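Local structure of structural polyprotein, VP2 (5CDD) at residues D74-L79 and Y182-N187; R106-T111 and Y158-T163. The protein probably serves as a structural capsid protein, VP2, one of the jelly-roll subunits that build the shell of Israeli acute paralysis virus. All coordinates share one frame; numbering follows the deposited sequence.

Overall arrangement
The two contacts belong to the opposite halves of a viral jelly roll. Interaction 1 joins neighbouring strands, 68-81 and 179-186, in one antiparallel sheet; interaction 2 packs the loop between strands 90-97 and 121-125 against strand 155-161 of the other sheet. They lie on opposite sides of the chain's centre, with centres 21 Å apart. Their nearest atoms are about 4 Å apart, yet do not touch. Strand 155-161 of interaction 2 is followed directly by strand 179-186 of interaction 1, so the chain crosses between the sheets there. Interaction 1 combines backbone pairing with side-chain contacts on both faces, whereas interaction 2 sets aliphatic methyls against two aromatic rings, with no hydrogen bond across it.

Interaction 1. Residues D74-L79 and Y182-N187; sequences DVQVKL and YMWLSN
Q76 and W184 face each other at the middle of an antiparallel strand pair in the jelly roll, which by strand order corresponds to two adjacent strands of its BIDG sheet. Six backbone hydrogen bonds bind the strands through the pairs D74-S186, Q76-W184 and K78-Y182, with D74 N to S186 O at 2.8 Å and nearly straight. Between these pairs lie the non-hydrogen-bonded pairs V75-L185 and V77-M183.

The Q76 side chain runs from the indole to a hydroxyl. Its CB sits over one face of the five-membered ring of W184 in a CH-pi contact, 3.3 Å from the ring centroid. W184 CG lies between its own backbone N and carbonyl carbon (chi1 65°). Q76 CG follows, 3.3 Å from W184 CZ2 on the six-membered ring. The Q76 chain then bends (chi2 67°), swinging CD away from the indole to within 3.9 Å of S186 OG. At the tip OE1 accepts a hydrogen bond from S186 OG at 2.7 Å, the hydroxyl oxygen lying nearly in line with the C=O bond, while NE2 makes a weak one to T135 OG1 on strand 131-146. Beside the indole, K78 CB meets the ring edge near its plane.

On the other side of the sheet V75 and L185 meet obliquely, and both V75 and M183 also touch L51 of strand 47-51. V77 and M183 lie side by side, V77 CG2 being 3.9 Å from M183 CG.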
loop_
_atom_site.group_PDB
_atom_site.type_symbol
_atom_site.label_atom_id
_atom_site.label_comp_id
_atom_site.label_asym_id
_atom_site.label_seq_id
_atom_site.Cartn_x
_atom_site.Cartn_y
_atom_site.Cartn_z
ATOM N N ASP C 74 -20.908 13.329 49.747
ATOM C CA ASP C 74 -21.380 11.960 49.900
ATOM C C ASP C 74 -21.948 11.900 51.311
ATOM O O ASP C 74 -21.414 12.529 52.224
ATOM C CB ASP C 74 -20.234 10.945 49.791
ATOM C CG ASP C 74 -19.468 11.052 48.486
ATOM O OD1 ASP C 74 -20.099 11.261 47.428
ATOM O OD2 ASP C 74 -18.229 10.907 48.523
ATOM N N VAL C 75 -23.030 11.153 51.492
ATOM C CA VAL C 75 -23.634 11.028 52.808
ATOM C C VAL C 75 -23.132 9.764 53.487
ATOM O O VAL C 75 -23.196 8.672 52.925
ATOM C CB VAL C 75 -25.171 10.982 52.722
ATOM C CG1 VAL C 75 -25.762 10.722 54.099
ATOM C CG2 VAL C 75 -25.693 12.297 52.162
ATOM N N GLN C 76 -22.622 9.927 54.702
ATOM C CA GLN C 76 -22.101 8.811 55.475
ATOM C C GLN C 76 -23.157 8.386 56.490
ATOM O O GLN C 76 -23.718 9.224 57.197
ATOM C CB GLN C 76 -20.830 9.238 56.201
ATOM C CG GLN C 76 -19.709 8.224 56.146
ATOM C CD GLN C 76 -19.168 8.043 54.747
ATOM O OE1 GLN C 76 -18.730 9.002 54.109
ATOM N NE2 GLN C 76 -19.193 6.810 54.260
ATOM N N VAL C 77 -23.429 7.088 56.560
ATOM C CA VAL C 77 -24.428 6.573 57.488
ATOM C C VAL C 77 -23.876 5.452 58.358
ATOM O O VAL C 77 -23.119 4.600 57.888
ATOM C CB VAL C 77 -25.665 6.034 56.737
ATOM C CG1 VAL C 77 -26.704 5.547 57.731
ATOM C CG2 VAL C 77 -26.246 7.117 55.846
ATOM N N LYS C 78 -24.260 5.460 59.630
ATOM C CA LYS C 78 -23.822 4.435 60.566
ATOM C C LYS C 78 -24.939 4.086 61.537
ATOM O O LYS C 78 -25.528 4.967 62.164
ATOM C CB LYS C 78 -22.596 4.901 61.351
ATOM C CG LYS C 78 -22.078 3.857 62.325
ATOM C CD LYS C 78 -20.776 4.283 62.968
ATOM C CE LYS C 78 -20.216 3.173 63.843
ATOM N NZ LYS C 78 -18.889 3.533 64.421
ATOM N N LEU C 79 -25.234 2.796 61.649
ATOM C CA LEU C 79 -26.273 2.330 62.553
ATOM C C LEU C 79 -25.628 1.600 63.720
ATOM O O LEU C 79 -24.927 0.611 63.524
ATOM C CB LEU C 79 -27.227 1.373 61.835
ATOM C CG LEU C 79 -27.974 1.869 60.597
ATOM C CD1 LEU C 79 -28.909 0.774 60.113
ATOM C CD2 LEU C 79 -28.757 3.125 60.924
ATOM N N TYR C 182 -26.681 7.477 62.901
ATOM C CA TYR C 182 -25.758 8.602 62.821
ATOM C C TYR C 182 -25.463 8.929 61.365
ATOM O O TYR C 182 -25.377 8.034 60.525
ATOM C CB TYR C 182 -24.450 8.269 63.542
ATOM C CG TYR C 182 -24.601 8.100 65.030
ATOM C CD1 TYR C 182 -24.777 9.203 65.864
ATOM C CD2 TYR C 182 -24.586 6.833 65.607
ATOM C CE1 TYR C 182 -24.935 9.050 67.240
ATOM C CE2 TYR C 182 -24.743 6.664 66.980
ATOM C CZ TYR C 182 -24.917 7.776 67.791
ATOM O OH TYR C 182 -25.070 7.610 69.149
ATOM N N MET C 183 -25.310 10.213 61.069
ATOM C CA MET C 183 -25.016 10.643 59.711
ATOM C C MET C 183 -24.099 11.858 59.686
ATOM O O MET C 183 -24.028 12.617 60.654
ATOM C CB MET C 183 -26.310 10.971 58.960
ATOM C CG MET C 183 -27.123 9.759 58.547
ATOM S SD MET C 183 -28.590 10.228 57.606
ATOM C CE MET C 183 -29.888 9.551 58.626
ATOM N N TRP C 184 -23.400 12.027 58.570
ATOM C CA TRP C 184 -22.490 13.148 58.380
ATOM C C TRP C 184 -22.071 13.183 56.918
ATOM O O TRP C 184 -22.407 12.280 56.153
ATOM C CB TRP C 184 -21.271 13.012 59.298
ATOM C CG TRP C 184 -20.385 11.839 59.015
ATOM C CD1 TRP C 184 -19.278 11.820 58.217
ATOM C CD2 TRP C 184 -20.503 10.522 59.568
ATOM N NE1 TRP C 184 -18.694 10.578 58.245
ATOM C CE2 TRP C 184 -19.425 9.761 59.066
ATOM C CE3 TRP C 184 -21.414 9.912 60.440
ATOM C CZ2 TRP C 184 -19.231 8.417 59.409
ATOM C CZ3 TRP C 184 -21.222 8.574 60.782
ATOM C CH2 TRP C 184 -20.137 7.843 60.265
ATOM N N LEU C 185 -21.340 14.219 56.528
ATOM C CA LEU C 185 -20.926 14.357 55.138
ATOM C C LEU C 185 -19.436 14.133 54.912
ATOM O O LEU C 185 -18.621 14.309 55.817
ATOM C CB LEU C 185 -21.323 15.747 54.633
ATOM C CG LEU C 185 -22.781 16.153 54.894
ATOM C CD1 LEU C 185 -22.998 17.596 54.476
ATOM C CD2 LEU C 185 -23.724 15.228 54.141
ATOM N N SER C 186 -19.095 13.727 53.693
ATOM C CA SER C 186 -17.710 13.497 53.297
ATOM C C SER C 186 -17.597 13.934 51.837
ATOM O O SER C 186 -18.614 14.070 51.156
ATOM C CB SER C 186 -17.343 12.019 53.444
ATOM O OG SER C 186 -18.142 11.200 52.612
ATOM N N ASN C 187 -16.377 14.162 51.359
ATOM C CA ASN C 187 -16.174 14.608 49.981
ATOM C C ASN C 187 -16.872 15.936 49.756
ATOM O O ASN C 187 -17.354 16.221 48.660
ATOM C CB ASN C 187 -16.730 13.581 48.998
ATOM C CG ASN C 187 -15.651 12.736 48.384
ATOM O OD1 ASN C 187 -14.884 12.086 49.091
ATOM N ND2 ASN C 187 -15.577 12.741 47.058
#

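Interaction 2. Residues R106-T111 and Y158-T163; sequences RSVLQT and YLFPIT
V108 and L109 bring their methyl groups against the rings of Y158 and F160, in a buried contact. V108 CG1 lies between its own backbone N and carbonyl carbon (chi1 60°), from where it approaches Y158 CE2 to 3.5 Å, and the two side chains run past one another, antiparallel. L109 divides its methyls. L109 CD2 stands 4.3 Å above one face of Y158, displaced toward the rim, and also lies in the plane of the F160 ring at its edge, 3.5 Å from F160 CZ. CD1 reaches instead toward the phenol end, 3.8 Å from Y158 OH, the L109 side chain crossing Y158 at about a right angle.

The second shell gathers on D99, which follows strand 90-97. OD1 accepts the V108 backbone N-H; OD2 is hydrogen-bonded to S107 OG and, weakly, to Y158 OH, so one carboxylate holds the loop and also reaches the phenol it packs on. S107 OG also takes a weak bond from L109 N, at 3.4 Å. At the start of the segment, R106 meets Y83 of a neighbouring capsid protein chain in a cation-pi interaction.

In the fold, the loop belongs to the connection between the E and F strands of the CHEF sheet, and Y158 and F160 belong to its H strand. Strand 90-97 pairs with them through A94 and Y92, while V116 of helix 113-116 packs on both V108 and F160.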
loop_
_atom_site.group_PDB
_atom_site.type_symbol
_atom_site.label_atom_id
_atom_site.label_comp_id
_atom_site.label_asym_id
_atom_site.label_seq_id
_atom_site.Cartn_x
_atom_site.Cartn_y
_atom_site.Cartn_z
ATOM N N ARG C 106 -40.871 2.591 39.012
ATOM C CA ARG C 106 -39.422 2.526 39.186
ATOM C C ARG C 106 -38.959 2.829 40.609
ATOM O O ARG C 106 -37.758 2.955 40.864
ATOM C CB ARG C 106 -38.749 3.489 38.206
ATOM C CG ARG C 106 -39.034 3.171 36.746
ATOM C CD ARG C 106 -38.579 4.292 35.826
ATOM N NE ARG C 106 -38.867 4.003 34.423
ATOM C CZ ARG C 106 -38.184 3.139 33.676
ATOM N NH1 ARG C 106 -37.162 2.471 34.193
ATOM N NH2 ARG C 106 -38.528 2.940 32.412
ATOM N N SER C 107 -39.909 2.943 41.534
ATOM C CA SER C 107 -39.595 3.221 42.933
ATOM C C SER C 107 -39.286 1.928 43.679
ATOM O O SER C 107 -39.797 0.863 43.334
ATOM C CB SER C 107 -40.768 3.931 43.611
ATOM O OG SER C 107 -40.501 4.137 44.988
ATOM N N VAL C 108 -38.449 2.027 44.705
ATOM C CA VAL C 108 -38.067 0.860 45.494
ATOM C C VAL C 108 -39.246 0.314 46.294
ATOM O O VAL C 108 -39.287 -0.871 46.627
ATOM C CB VAL C 108 -36.910 1.202 46.468
ATOM C CG1 VAL C 108 -37.338 2.298 47.426
ATOM C CG2 VAL C 108 -36.486 -0.039 47.232
ATOM N N LEU C 109 -40.210 1.180 46.591
ATOM C CA LEU C 109 -41.388 0.789 47.361
ATOM C C LEU C 109 -42.461 0.132 46.492
ATOM O O LEU C 109 -43.443 -0.401 47.007
ATOM C CB LEU C 109 -41.977 2.014 48.066
ATOM C CG LEU C 109 -41.030 2.776 48.997
ATOM C CD1 LEU C 109 -41.712 4.029 49.511
ATOM C CD2 LEU C 109 -40.613 1.879 50.152
ATOM N N GLN C 110 -42.265 0.166 45.179
ATOM C CA GLN C 110 -43.226 -0.410 44.248
ATOM C C GLN C 110 -42.730 -1.696 43.601
ATOM O O GLN C 110 -43.178 -2.053 42.511
ATOM C CB GLN C 110 -43.559 0.601 43.150
ATOM C CG GLN C 110 -44.153 1.899 43.656
ATOM C CD GLN C 110 -45.476 1.692 44.356
ATOM O OE1 GLN C 110 -46.421 1.160 43.774
ATOM N NE2 GLN C 110 -45.551 2.112 45.612
ATOM N N THR C 111 -41.811 -2.389 44.261
ATOM C CA THR C 111 -41.274 -3.628 43.710
ATOM C C THR C 111 -41.287 -4.778 44.714
ATOM O O THR C 111 -41.548 -4.581 45.902
ATOM C CB THR C 111 -39.829 -3.421 43.187
ATOM O OG1 THR C 111 -39.357 -4.636 42.588
ATOM C CG2 THR C 111 -38.899 -3.023 44.322
ATOM N N TYR C 158 -33.760 4.171 53.110
ATOM C CA TYR C 158 -34.804 3.346 53.708
ATOM C C TYR C 158 -34.258 2.233 54.601
ATOM O O TYR C 158 -33.159 1.723 54.378
ATOM C CB TYR C 158 -35.660 2.714 52.605
ATOM C CG TYR C 158 -36.471 3.694 51.784
ATOM C CD1 TYR C 158 -37.589 4.326 52.324
ATOM C CD2 TYR C 158 -36.123 3.986 50.464
ATOM C CE1 TYR C 158 -38.345 5.225 51.572
ATOM C CE2 TYR C 158 -36.869 4.884 49.703
ATOM C CZ TYR C 158 -37.979 5.500 50.263
ATOM O OH TYR C 158 -38.724 6.390 49.520
ATOM N N LEU C 159 -35.040 1.867 55.615
ATOM C CA LEU C 159 -34.682 0.793 56.538
ATOM C C LEU C 159 -35.827 -0.219 56.508
ATOM O O LEU C 159 -36.896 0.020 57.072
ATOM C CB LEU C 159 -34.496 1.334 57.957
ATOM C CG LEU C 159 -34.106 0.299 59.017
ATOM C CD1 LEU C 159 -32.801 -0.378 58.633
ATOM C CD2 LEU C 159 -33.974 0.980 60.367
ATOM N N PHE C 160 -35.595 -1.344 55.838
ATOM C CA PHE C 160 -36.604 -2.388 55.694
ATOM C C PHE C 160 -36.331 -3.628 56.539
ATOM O O PHE C 160 -35.178 -3.996 56.772
ATOM C CB PHE C 160 -36.690 -2.835 54.233
ATOM C CG PHE C 160 -37.083 -1.749 53.275
ATOM C CD1 PHE C 160 -38.392 -1.276 53.236
ATOM C CD2 PHE C 160 -36.152 -1.225 52.383
ATOM C CE1 PHE C 160 -38.769 -0.298 52.316
ATOM C CE2 PHE C 160 -36.518 -0.249 51.461
ATOM C CZ PHE C 160 -37.829 0.216 51.427
ATOM N N PRO C 161 -37.400 -4.284 57.020
ATOM C CA PRO C 161 -37.258 -5.498 57.830
ATOM C C PRO C 161 -37.324 -6.700 56.883
ATOM O O PRO C 161 -38.373 -6.969 56.297
ATOM C CB PRO C 161 -38.478 -5.449 58.758
ATOM C CG PRO C 161 -38.969 -4.018 58.669
ATOM C CD PRO C 161 -38.727 -3.685 57.232
ATOM N N ILE C 162 -36.214 -7.411 56.714
ATOM C CA ILE C 162 -36.207 -8.575 55.830
ATOM C C ILE C 162 -37.056 -9.688 56.430
ATOM O O ILE C 162 -37.915 -10.261 55.759
ATOM C CB ILE C 162 -34.778 -9.108 55.605
ATOM C CG1 ILE C 162 -33.938 -8.056 54.879
ATOM C CG2 ILE C 162 -34.824 -10.399 54.798
ATOM C CD1 ILE C 162 -32.494 -8.465 54.663
ATOM N N THR C 163 -36.802 -9.988 57.701
ATOM C CA THR C 163 -37.534 -11.022 58.419
ATOM C C THR C 163 -38.268 -10.380 59.587
ATOM O O THR C 163 -37.925 -9.277 60.010
ATOM C CB THR C 163 -36.587 -12.087 58.999
ATOM O OG1 THR C 163 -35.781 -11.497 60.029
ATOM C CG2 THR C 163 -35.686 -12.647 57.916
#